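Local coordinates for protein DJ-1 homolog D (Arabidopsis thaliana, PDB 4OGG) that belongs to the DJ-1/PfpI family and carries two such domains in tandem, each built round a central beta sheet flanked by helices, at residues C[155-168]-C[171-183]. Sequence-based numbering, arbitrary orientation.
Sequences PITPDVCVVDGSLI and ATYEGHPEFIQLF
Ile-168 CD1 lies against the helix backbone, 3.2 Å from Leu-182 O, in the apolar packing that joins helix 176-183 to the beta hairpin made by strands 161-164 and 167-168. Ile-168 has more of its surface covered across the contact than any other residue: its CG1 branch, beside the backbone N (chi1 -56°), carries CD1 to the helix, while CG2 rests on Leu-182 CB and, at 4.0 Å, on CD1 of the Phe-179 ring. Ile-168 O lies at the edge of that ring, near its plane. From the outer strand, Val-163 CG2 meets Leu-182 CD1 at 3.6 Å, and Cys-161 CB touches the same methyl. Cys-161 SG settles over the first helical turn, 3.5 Å from both Gly-175 O and Phe-179 N, which are hydrogen-bonded to each other. Strand 161-164 is the antiparallel edge strand of the alpha/beta sandwich in the first DJ-1/PfpI unit; the axes of helix 176-183 and strand 161-164 run at 22° to each other, and Phe-179 and Phe-183 also reach strand 114-116. Among the polar contacts, Thr-172 OG1 donates to Pro-158 O (2.7 Å) from above the carbonyl plane and accepts from Glu-174 N in an ST turn; the hydroxyl thereby links the 155-160 loop to the 3-10 turn 173-175 that leads into the helix. Glu-178, extended with CG anti to its backbone N (chi1 174°), lays its carboxylate alongside Cys-161 CB. Its OE1 takes bonds from two waters, one bound to Asp-159 O and the other to Cys-161 N; a third water links OE2 to Cys-161 O.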
loop_
_atom_site.group_PDB
_atom_site.type_symbol
_atom_site.label_atom_id
_atom_site.label_comp_id
_atom_site.label_asym_id
_atom_site.label_seq_id
_atom_site.Cartn_x
_atom_site.Cartn_y
_atom_site.Cartn_z
ATOM N N PRO C 155 -3.055 11.833 29.719
ATOM C CA PRO C 155 -2.911 12.966 28.800
ATOM C C PRO C 155 -4.289 13.450 28.353
ATOM O O PRO C 155 -4.957 12.788 27.560
ATOM C CB PRO C 155 -2.095 12.373 27.656
ATOM C CG PRO C 155 -2.617 10.966 27.590
ATOM C CD PRO C 155 -2.696 10.565 29.057
ATOM N N ILE C 156 -4.714 14.597 28.876
ATOM C CA ILE C 156 -6.019 15.156 28.531
ATOM C C ILE C 156 -6.041 15.611 27.074
ATOM O O ILE C 156 -7.065 15.512 26.396
ATOM C CB ILE C 156 -6.369 16.346 29.449
ATOM C CG1 ILE C 156 -7.770 16.866 29.115
ATOM C CG2 ILE C 156 -5.327 17.446 29.296
ATOM C CD1 ILE C 156 -8.231 17.998 30.007
ATOM N N THR C 157 -4.905 16.116 26.604
ATOM C CA THR C 157 -4.755 16.565 25.225
ATOM C C THR C 157 -3.493 15.895 24.681
ATOM O O THR C 157 -2.598 15.537 25.446
ATOM C CB THR C 157 -4.609 18.100 25.138
ATOM O OG1 THR C 157 -3.518 18.530 25.958
ATOM C CG2 THR C 157 -5.890 18.780 25.604
ATOM N N PRO C 158 -3.410 15.707 23.354
ATOM C CA PRO C 158 -2.253 15.069 22.719
ATOM C C PRO C 158 -0.903 15.749 22.930
ATOM O O PRO C 158 0.140 15.098 22.846
ATOM C CB PRO C 158 -2.642 15.039 21.242
ATOM C CG PRO C 158 -4.132 14.960 21.285
ATOM C CD PRO C 158 -4.471 15.958 22.363
ATOM N N ASP C 159 -0.915 17.050 23.205
ATOM C CA ASP C 159 0.332 17.786 23.382
ATOM C C ASP C 159 0.850 17.858 24.818
ATOM O O ASP C 159 1.845 18.531 25.087
ATOM C CB ASP C 159 0.178 19.206 22.822
ATOM C CG ASP C 159 -0.768 20.063 23.642
ATOM O OD1 ASP C 159 -1.348 19.557 24.626
ATOM O OD2 ASP C 159 -0.928 21.253 23.295
ATOM N N VAL C 160 0.200 17.154 25.736
ATOM C CA VAL C 160 0.615 17.181 27.136
ATOM C C VAL C 160 2.028 16.656 27.394
ATOM O O VAL C 160 2.432 15.621 26.861
ATOM C CB VAL C 160 -0.368 16.380 28.032
ATOM C CG1 VAL C 160 0.181 16.279 29.450
ATOM C CG2 VAL C 160 -1.728 17.065 28.062
ATOM N N CYS C 161 2.773 17.399 28.209
ATOM C CA CYS C 161 4.129 17.028 28.614
ATOM C C CYS C 161 4.184 17.100 30.134
ATOM O O CYS C 161 3.543 17.956 30.746
ATOM C CB CYS C 161 5.171 17.987 28.034
ATOM S SG CYS C 161 5.424 17.847 26.262
ATOM N N VAL C 162 4.952 16.205 30.744
ATOM C CA VAL C 162 5.086 16.178 32.194
ATOM C C VAL C 162 6.561 16.096 32.547
ATOM O O VAL C 162 7.361 15.560 31.779
ATOM C CB VAL C 162 4.348 14.962 32.803
ATOM C CG1 VAL C 162 4.677 14.830 34.278
ATOM C CG2 VAL C 162 2.847 15.121 32.614
ATOM N N VAL C 163 6.923 16.641 33.702
ATOM C CA VAL C 163 8.307 16.613 34.141
ATOM C C VAL C 163 8.419 16.177 35.597
ATOM O O VAL C 163 7.592 16.534 36.435
ATOM C CB VAL C 163 8.975 17.999 33.997
ATOM C CG1 VAL C 163 10.450 17.907 34.360
ATOM C CG2 VAL C 163 8.810 18.515 32.579
ATOM N N ASP C 164 9.440 15.381 35.882
ATOM C CA ASP C 164 9.707 14.917 37.236
ATOM C C ASP C 164 11.220 14.901 37.309
ATOM O O ASP C 164 11.863 13.997 36.775
ATOM C CB ASP C 164 9.147 13.510 37.465
ATOM C CG ASP C 164 9.281 13.063 38.916
ATOM O OD1 ASP C 164 10.424 12.954 39.405
ATOM O OD2 ASP C 164 8.243 12.830 39.570
ATOM N N GLY C 165 11.790 15.915 37.953
ATOM C CA GLY C 165 13.234 15.994 38.037
ATOM C C GLY C 165 13.759 16.170 36.626
ATOM O O GLY C 165 13.386 17.119 35.934
ATOM N N SER C 166 14.609 15.246 36.192
ATOM C CA SER C 166 15.173 15.307 34.851
ATOM C C SER C 166 14.430 14.390 33.876
ATOM O O SER C 166 14.835 14.259 32.722
ATOM C CB SER C 166 16.658 14.926 34.887
ATOM O OG SER C 166 16.826 13.574 35.278
ATOM N N LEU C 167 13.351 13.760 34.340
ATOM C CA LEU C 167 12.560 12.870 33.490
ATOM C C LEU C 167 11.449 13.645 32.797
ATOM O O LEU C 167 10.510 14.117 33.439
ATOM C CB LEU C 167 11.946 11.728 34.308
ATOM C CG LEU C 167 10.971 10.832 33.530
ATOM C CD1 LEU C 167 11.690 10.155 32.374
ATOM C CD2 LEU C 167 10.365 9.795 34.465
ATOM N N ILE C 168 11.562 13.761 31.478
ATOM C CA ILE C 168 10.592 14.491 30.669
ATOM C C ILE C 168 9.775 13.514 29.827
ATOM O O ILE C 168 10.336 12.714 29.081
ATOM C CB ILE C 168 11.327 15.481 29.744
ATOM C CG1 ILE C 168 12.205 16.406 30.595
ATOM C CG2 ILE C 168 10.328 16.282 28.913
ATOM C CD1 ILE C 168 13.193 17.232 29.800
ATOM N N ALA C 171 3.058 12.533 25.399
ATOM C CA ALA C 171 2.089 11.530 24.967
ATOM C C ALA C 171 2.113 11.192 23.476
ATOM O O ALA C 171 1.927 10.033 23.102
ATOM C CB ALA C 171 0.692 11.979 25.364
ATOM N N THR C 172 2.326 12.200 22.632
ATOM C CA THR C 172 2.356 12.010 21.179
ATOM C C THR C 172 3.294 13.025 20.538
ATOM O O THR C 172 3.758 13.951 21.205
ATOM C CB THR C 172 0.962 12.230 20.542
ATOM O OG1 THR C 172 0.632 13.626 20.594
ATOM C CG2 THR C 172 -0.107 11.440 21.285
ATOM N N TYR C 173 3.560 12.865 19.242
ATOM C CA TYR C 173 4.439 13.798 18.552
ATOM C C TYR C 173 3.874 15.216 18.517
ATOM O O TYR C 173 4.577 16.161 18.171
ATOM C CB TYR C 173 4.777 13.300 17.137
ATOM C CG TYR C 173 3.613 12.850 16.278
ATOM C CD1 TYR C 173 2.651 13.757 15.826
ATOM C CD2 TYR C 173 3.496 11.516 15.888
ATOM C CE1 TYR C 173 1.600 13.338 14.999
ATOM C CE2 TYR C 173 2.453 11.089 15.067
ATOM C CZ TYR C 173 1.510 11.999 14.627
ATOM O OH TYR C 173 0.472 11.566 13.828
ATOM N N GLU C 174 2.606 15.373 18.886
ATOM C CA GLU C 174 2.020 16.705 18.910
ATOM C C GLU C 174 2.592 17.520 20.067
ATOM O O GLU C 174 2.427 18.741 20.121
ATOM C CB GLU C 174 0.496 16.621 19.015
ATOM C CG GLU C 174 -0.154 16.266 17.690
ATOM C CD GLU C 174 0.341 17.163 16.563
ATOM O OE1 GLU C 174 0.193 18.400 16.673
ATOM O OE2 GLU C 174 0.886 16.635 15.570
ATOM N N GLY C 175 3.267 16.840 20.988
ATOM C CA GLY C 175 3.867 17.526 22.119
ATOM C C GLY C 175 5.351 17.789 21.901
ATOM O O GLY C 175 6.041 18.257 22.808
ATOM N N HIS C 176 5.848 17.500 20.698
ATOM C CA HIS C 176 7.263 17.707 20.398
ATOM C C HIS C 176 7.826 19.077 20.784
ATOM O O HIS C 176 8.921 19.157 21.337
ATOM C CB HIS C 176 7.563 17.480 18.910
ATOM C CG HIS C 176 7.778 16.045 18.532
ATOM N ND1 HIS C 176 8.270 15.102 19.409
ATOM C CD2 HIS C 176 7.633 15.411 17.344
ATOM C CE1 HIS C 176 8.420 13.950 18.777
ATOM N NE2 HIS C 176 8.041 14.112 17.523
ATOM N N PRO C 177 7.099 20.173 20.486
ATOM C CA PRO C 177 7.620 21.502 20.838
ATOM C C PRO C 177 8.063 21.654 22.294
ATOM O O PRO C 177 9.231 21.951 22.570
ATOM C CB PRO C 177 6.461 22.432 20.476
ATOM C CG PRO C 177 5.847 21.739 19.283
ATOM C CD PRO C 177 5.824 20.286 19.753
ATOM N N GLU C 178 7.133 21.457 23.221
ATOM C CA GLU C 178 7.440 21.582 24.643
ATOM C C GLU C 178 8.353 20.446 25.108
ATOM O O GLU C 178 9.209 20.639 25.968
ATOM C CB GLU C 178 6.146 21.593 25.465
ATOM C CG GLU C 178 6.379 21.564 26.969
ATOM C CD GLU C 178 5.099 21.677 27.777
ATOM O OE1 GLU C 178 4.016 21.342 27.251
ATOM O OE2 GLU C 178 5.179 22.093 28.952
ATOM N N PHE C 179 8.165 19.268 24.519
ATOM C CA PHE C 179 8.962 18.084 24.840
ATOM C C PHE C 179 10.437 18.397 24.614
ATOM O O PHE C 179 11.273 18.240 25.506
ATOM C CB PHE C 179 8.526 16.931 23.929
ATOM C CG PHE C 179 9.279 15.637 24.148
ATOM C CD1 PHE C 179 9.202 14.960 25.360
ATOM C CD2 PHE C 179 9.998 15.059 23.103
ATOM C CE1 PHE C 179 9.826 13.715 25.530
ATOM C CE2 PHE C 179 10.627 13.819 23.258
ATOM C CZ PHE C 179 10.540 13.143 24.474
ATOM N N ILE C 180 10.742 18.853 23.407
ATOM C CA ILE C 180 12.106 19.186 23.036
ATOM C C ILE C 180 12.632 20.390 23.821
ATOM O O ILE C 180 13.788 20.402 24.248
ATOM C CB ILE C 180 12.187 19.451 21.513
ATOM C CG1 ILE C 180 11.870 18.151 20.763
ATOM C CG2 ILE C 180 13.560 19.993 21.137
ATOM C CD1 ILE C 180 11.747 18.296 19.257
ATOM N N GLN C 181 11.787 21.396 24.026
ATOM C CA GLN C 181 12.219 22.579 24.769
ATOM C C GLN C 181 12.632 22.212 26.193
ATOM O O GLN C 181 13.667 22.662 26.687
ATOM C CB GLN C 181 11.103 23.625 24.817
ATOM C CG GLN C 181 11.594 25.006 25.230
ATOM C CD GLN C 181 10.472 26.019 25.335
ATOM O OE1 GLN C 181 9.789 26.101 26.355
ATOM N NE2 GLN C 181 10.269 26.792 24.272
ATOM N N LEU C 182 11.823 21.387 26.847
ATOM C CA LEU C 182 12.103 20.965 28.213
ATOM C C LEU C 182 13.395 20.163 28.293
ATOM O O LEU C 182 14.147 20.271 29.264
ATOM C CB LEU C 182 10.940 20.129 28.752
ATOM C CG LEU C 182 9.646 20.891 29.047
ATOM C CD1 LEU C 182 8.500 19.918 29.232
ATOM C CD2 LEU C 182 9.837 21.757 30.295
ATOM N N PHE C 183 13.651 19.363 27.262
ATOM C CA PHE C 183 14.852 18.537 27.214
ATOM C C PHE C 183 16.074 19.432 27.053
ATOM O O PHE C 183 17.090 19.237 27.719
ATOM C CB PHE C 183 14.753 17.544 26.052
ATOM C CG PHE C 183 15.863 16.528 26.015
ATOM C CD1 PHE C 183 16.080 15.669 27.091
ATOM C CD2 PHE C 183 16.669 16.405 24.888
ATOM C CE1 PHE C 183 17.084 14.699 27.041
ATOM C CE2 PHE C 183 17.677 15.439 24.828
ATOM C CZ PHE C 183 17.882 14.585 25.906
HETATM O O HOH W 1 2.374 15.041 24.155
HETATM O O HOH W 2 2.819 20.939 25.004
HETATM O O HOH W 3 1.843 20.195 28.520
HETATM O O HOH W 4 4.315 20.814 31.036
#